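Local atomic coordinates of putative glutathione S-transferase (Corynebacterium glutamicum, PDB entry 3M1G), a protein that probably acts as a glutathione transferase of the omega-like, ECM4-type group, using a thioredoxin-like N-terminal domain joined to an all-helical C-terminal domain. Residues V39-S43 / P56-R61; Y249-V253 / F289-F295. All blocks are in the same frame, centred on the assembly; numbering follows the deposited sequence.

Followed from the N terminus, the chain first leaves strand 34-36, makes the turn of 39-43, and passes through strands 46-47 and 53-56 before 56-61 folds back on that turn. Contact 1 thus closes a short loop at the edge of the protein, tying the small N-terminal sheet to the lead-in of strand 62-66 of the thioredoxin-like domain. Contact 2 closes a longer loop inside the helical domain, where residues 249-253 of helix 243-253 meet the link between helices 274-284 and 295-305. The two loops follow one another without nesting or crossing. Their centres lie about 31 Å apart and they do not touch: contact 1 belongs to the N-terminal strands, contact 2 to the helical domain.

Contact 1: V39-S43 / P56-R61; sequences VPAGS and PVEAGR
Glu58 reaches across to Gly42, in the turn from Pro40 to Ser43. Its CB packs against CB of Ala41 at 4.0 Å, a methyl small enough for close approach. CG stands between the backbone N and the carbonyl carbon (chi1 57°), and the extended chain beyond it carries the carboxylate along the turn. At the tip, OE2 accepts the backbone N-H of Gly42 at 2.8 Å, in a nearly straight bond (168°) that meets it from above the carboxylate plane. Arg61 NH1 reaches the same OE2 at 2.9 Å from the opposite face, forming a salt bridge.

Arg61 runs extended from CG to NE and grips Ser43 O end-on with two nitrogens, NH1 at 3.0 Å and NH2 at 3.2 Å. Both come from one face of the carbonyl, whose oxygen lies close to the guanidinium plane. A long, flat side chain with several N-H donors suits this place, since NE also pairs with Glu143 of strand 140-143.

The turn is type II, closed by Ser43 N to Pro40 O, and Gly42 takes the positive phi that glycine tolerates well. The ring of Pro56 packs against the backbone here, its CB 3.1 Å from both Val39 O and Pro40 O and 3.8 Å from Val39 CG1, the last an apolar meeting of compact side chains. One water donates to both Val39 O and Val57 O, bridging backbone carbonyls that cannot pair.

The contact joins the loop after strand 34-36 to the link between strands 53-56 and 62-66, away from the predicted active site. With OE2 between a backbone amide and a guanidinium, the carboxylate is probably favoured in its ionised form, and the ion pair holds the turn by hydrogen bonds to Gly42 N and Ser43 O.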
loop_
_atom_site.group_PDB
_atom_site.type_symbol
_atom_site.label_atom_id
_atom_site.label_comp_id
_atom_site.label_asym_id
_atom_site.label_seq_id
_atom_site.Cartn_x
_atom_site.Cartn_y
_atom_site.Cartn_z
ATOM N N VAL A 39 -9.779 31.979 35.674
ATOM C CA VAL A 39 -8.657 32.309 36.519
ATOM C C VAL A 39 -8.006 33.529 35.847
ATOM O O VAL A 39 -7.764 33.542 34.634
ATOM C CB VAL A 39 -7.666 31.144 36.688
ATOM C CG1 VAL A 39 -6.428 31.605 37.427
ATOM C CG2 VAL A 39 -8.322 29.960 37.364
ATOM N N PRO A 40 -7.736 34.568 36.629
ATOM C CA PRO A 40 -7.337 35.816 35.992
ATOM C C PRO A 40 -5.856 35.925 35.642
ATOM O O PRO A 40 -4.998 35.302 36.253
ATOM C CB PRO A 40 -7.740 36.873 37.006
ATOM C CG PRO A 40 -7.785 36.164 38.324
ATOM C CD PRO A 40 -8.206 34.758 38.006
ATOM N N ALA A 41 -5.571 36.798 34.701
ATOM C CA ALA A 41 -4.248 36.920 34.108
ATOM C C ALA A 41 -3.234 37.312 35.170
ATOM O O ALA A 41 -3.508 38.170 36.008
ATOM C CB ALA A 41 -4.292 37.951 32.978
ATOM N N GLY A 42 -2.076 36.665 35.122
ATOM C CA GLY A 42 -1.012 36.906 36.048
ATOM C C GLY A 42 -1.041 35.982 37.258
ATOM O O GLY A 42 -0.081 35.933 37.986
ATOM N N SER A 43 -2.166 35.296 37.496
ATOM C CA SER A 43 -2.335 34.452 38.675
ATOM C C SER A 43 -1.384 33.259 38.640
ATOM O O SER A 43 -1.077 32.714 37.590
ATOM C CB SER A 43 -3.769 33.912 38.726
ATOM O OG SER A 43 -3.974 33.030 39.819
ATOM N N PRO A 56 -4.451 30.644 34.183
ATOM C CA PRO A 56 -5.202 31.677 33.500
ATOM C C PRO A 56 -4.892 31.789 32.032
ATOM O O PRO A 56 -3.720 31.729 31.648
ATOM C CB PRO A 56 -4.772 32.958 34.227
ATOM C CG PRO A 56 -3.373 32.680 34.625
ATOM C CD PRO A 56 -3.347 31.210 34.987
ATOM N N VAL A 57 -5.925 31.945 31.206
ATOM C CA VAL A 57 -5.679 32.328 29.794
ATOM C C VAL A 57 -5.108 33.753 29.782
ATOM O O VAL A 57 -5.585 34.631 30.518
ATOM C CB VAL A 57 -6.914 32.236 28.916
ATOM C CG1 VAL A 57 -7.453 30.785 28.843
ATOM C CG2 VAL A 57 -8.018 33.201 29.402
ATOM N N GLU A 58 -4.000 33.922 29.065
ATOM C CA GLU A 58 -3.390 35.200 28.792
ATOM C C GLU A 58 -2.399 35.053 27.656
ATOM O O GLU A 58 -1.881 33.957 27.425
ATOM C CB GLU A 58 -2.677 35.773 30.033
ATOM C CG GLU A 58 -1.624 34.873 30.615
ATOM C CD GLU A 58 -1.004 35.432 31.891
ATOM O OE1 GLU A 58 -0.062 36.263 31.813
ATOM O OE2 GLU A 58 -1.436 34.983 32.991
ATOM N N ALA A 59 -2.145 36.164 26.964
ATOM C CA ALA A 59 -1.262 36.198 25.837
ATOM C C ALA A 59 0.189 36.189 26.304
ATOM O O ALA A 59 0.538 36.821 27.304
ATOM C CB ALA A 59 -1.518 37.488 24.960
ATOM N N GLY A 60 1.048 35.547 25.531
ATOM C CA GLY A 60 2.486 35.679 25.756
ATOM C C GLY A 60 3.001 34.892 26.967
ATOM O O GLY A 60 4.109 35.141 27.399
ATOM N N ARG A 61 2.213 33.980 27.536
ATOM C CA ARG A 61 2.691 33.222 28.700
ATOM C C ARG A 61 3.054 31.759 28.347
ATOM O O ARG A 61 3.961 31.186 28.956
ATOM C CB ARG A 61 1.660 33.222 29.823
ATOM C CG ARG A 61 2.147 32.575 31.145
ATOM C CD ARG A 61 1.193 32.860 32.290
ATOM N NE ARG A 61 1.570 32.178 33.541
ATOM C CZ ARG A 61 0.961 32.358 34.710
ATOM N NH1 ARG A 61 -0.087 33.191 34.829
ATOM N NH2 ARG A 61 1.363 31.684 35.773
HETATM O O HOH W 1 -7.615 34.968 32.346
#

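Contact 2: Y249-V253 / F289-F295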
loop_
_atom_site.group_PDB
_atom_site.type_symbol
_atom_site.label_atom_id
_atom_site.label_comp_id
_atom_site.label_asym_id
_atom_site.label_seq_id
_atom_site.Cartn_x
_atom_site.Cartn_y
_atom_site.Cartn_z
ATOM N N TYR A 249 -8.925 13.844 10.799
ATOM C CA TYR A 249 -8.000 14.238 9.748
ATOM C C TYR A 249 -6.573 13.767 9.932
ATOM O O TYR A 249 -5.998 13.228 8.999
ATOM C CB TYR A 249 -8.062 15.748 9.523
ATOM C CG TYR A 249 -7.051 16.302 8.587
ATOM C CD1 TYR A 249 -7.274 16.330 7.222
ATOM C CD2 TYR A 249 -5.844 16.808 9.061
ATOM C CE1 TYR A 249 -6.328 16.857 6.365
ATOM C CE2 TYR A 249 -4.906 17.331 8.207
ATOM C CZ TYR A 249 -5.153 17.340 6.854
ATOM O OH TYR A 249 -4.196 17.881 6.021
ATOM N N PRO A 250 -5.991 13.925 11.135
ATOM C CA PRO A 250 -4.587 13.553 11.271
ATOM C C PRO A 250 -4.305 12.064 10.998
ATOM O O PRO A 250 -3.208 11.738 10.535
ATOM C CB PRO A 250 -4.267 13.921 12.728
ATOM C CG PRO A 250 -5.220 15.087 13.022
ATOM C CD PRO A 250 -6.494 14.619 12.338
ATOM N N THR A 251 -5.272 11.190 11.284
ATOM C CA THR A 251 -5.138 9.782 10.956
ATOM C C THR A 251 -5.268 9.553 9.430
ATOM O O THR A 251 -4.418 8.894 8.813
ATOM C CB THR A 251 -6.129 8.896 11.745
ATOM O OG1 THR A 251 -5.848 9.039 13.148
ATOM C CG2 THR A 251 -5.880 7.398 11.401
ATOM N N LEU A 252 -6.288 10.131 8.826
ATOM C CA LEU A 252 -6.545 9.932 7.394
ATOM C C LEU A 252 -5.433 10.484 6.504
ATOM O O LEU A 252 -5.051 9.833 5.523
ATOM C CB LEU A 252 -7.886 10.511 6.958
ATOM C CG LEU A 252 -9.154 9.883 7.521
ATOM C CD1 LEU A 252 -10.392 10.627 6.944
ATOM C CD2 LEU A 252 -9.252 8.363 7.291
ATOM N N VAL A 253 -4.885 11.640 6.873
ATOM C CA VAL A 253 -3.849 12.285 6.084
ATOM C C VAL A 253 -2.489 11.557 6.121
ATOM O O VAL A 253 -1.654 11.738 5.225
ATOM C CB VAL A 253 -3.713 13.757 6.456
ATOM C CG1 VAL A 253 -2.844 13.950 7.734
ATOM C CG2 VAL A 253 -3.197 14.557 5.262
ATOM N N PHE A 289 -5.337 22.999 7.695
ATOM C CA PHE A 289 -5.208 21.543 7.508
ATOM C C PHE A 289 -3.945 21.254 6.636
ATOM O O PHE A 289 -2.868 20.943 7.174
ATOM C CB PHE A 289 -6.512 20.987 6.907
ATOM C CG PHE A 289 -7.684 20.967 7.872
ATOM C CD1 PHE A 289 -8.509 22.066 8.014
ATOM C CD2 PHE A 289 -7.969 19.836 8.621
ATOM C CE1 PHE A 289 -9.586 22.054 8.885
ATOM C CE2 PHE A 289 -9.074 19.801 9.508
ATOM C CZ PHE A 289 -9.878 20.933 9.649
ATOM N N GLY A 290 -4.055 21.410 5.320
ATOM C CA GLY A 290 -2.947 21.126 4.420
ATOM C C GLY A 290 -1.719 21.963 4.686
ATOM O O GLY A 290 -0.595 21.488 4.528
ATOM N N ASP A 291 -1.921 23.200 5.138
ATOM C CA ASP A 291 -0.802 24.117 5.347
ATOM C C ASP A 291 -0.118 23.885 6.686
ATOM O O ASP A 291 0.774 24.634 7.044
ATOM C CB ASP A 291 -1.220 25.609 5.094
ATOM C CG ASP A 291 -2.250 26.167 6.122
ATOM O OD1 ASP A 291 -2.697 25.445 7.058
ATOM O OD2 ASP A 291 -2.608 27.384 5.986
ATOM N N THR A 292 -0.559 22.877 7.452
ATOM C CA THR A 292 0.194 22.421 8.604
ATOM C C THR A 292 0.679 20.939 8.423
ATOM O O THR A 292 1.163 20.305 9.395
ATOM C CB THR A 292 -0.619 22.564 9.878
ATOM O OG1 THR A 292 -1.783 21.721 9.839
ATOM C CG2 THR A 292 -1.083 24.075 10.103
ATOM N N THR A 293 0.514 20.397 7.207
ATOM C CA THR A 293 0.800 18.981 6.934
ATOM C C THR A 293 2.111 18.886 6.150
ATOM O O THR A 293 2.178 19.349 4.998
ATOM C CB THR A 293 -0.335 18.332 6.138
ATOM O OG1 THR A 293 -1.559 18.465 6.865
ATOM C CG2 THR A 293 -0.067 16.816 5.869
ATOM N N ASP A 294 3.139 18.333 6.795
ATOM C CA ASP A 294 4.455 18.141 6.173
ATOM C C ASP A 294 4.663 16.647 5.910
ATOM O O ASP A 294 4.998 15.872 6.824
ATOM C CB ASP A 294 5.567 18.719 7.057
ATOM C CG ASP A 294 6.952 18.722 6.367
ATOM O OD1 ASP A 294 7.213 17.773 5.608
ATOM O OD2 ASP A 294 7.763 19.675 6.612
ATOM N N PHE A 295 4.441 16.249 4.664
ATOM C CA PHE A 295 4.463 14.825 4.315
ATOM C C PHE A 295 5.853 14.211 4.461
ATOM O O PHE A 295 5.974 13.046 4.837
ATOM C CB PHE A 295 3.921 14.595 2.912
ATOM C CG PHE A 295 2.436 14.769 2.798
ATOM C CD1 PHE A 295 1.582 13.828 3.312
ATOM C CD2 PHE A 295 1.898 15.868 2.145
ATOM C CE1 PHE A 295 0.220 13.968 3.179
ATOM C CE2 PHE A 295 0.561 16.024 2.015
ATOM C CZ PHE A 295 -0.300 15.058 2.535
#
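Tyr249 and Phe289 meet as a T-shaped pair: the edge of Phe289 points at the face of Tyr249, with planes at 83° and centroids 5.0 Å apart. CD2 of Phe289 sits over the centre of the tyrosine ring, and its CB adds a CH-pi contact over the same face. The opposite face is backed by Val253, one helical turn on, whose CB lies toward the rim. With CG anti to the backbone N (chi1 173°), Tyr249 leans out from the helix toward 289-295.

The Tyr249 and Thr293 side chains approach from opposite directions, and the tyrosine hydroxyl donates to Thr293 OG1 at 2.8 Å, the acceptor lying in the ring plane. Thr293 OG1 in turn donates to Phe289 O at 2.8 Å, from above the carbonyl plane, while Thr292 N reaches that oxygen from the other face. The relay satisfies buried polar groups, a role that suits tyrosine and threonine: each pairs a hydroxyl with an apolar surface.

Beyond it, the methyls Val253 CG2 and Thr293 CG2 meet tip to tip at 3.9 Å. Phe295 lays one face against Thr293 CG2, and its edge faces Val253 O.

Asp294 is the N-cap of helix 295-305, which carries Tyr302, predicted to lower the pKa of the active-site cysteine. The arrangement is a buried helix-to-loop junction in the all-helical C-terminal domain of the glutathione transferase fold.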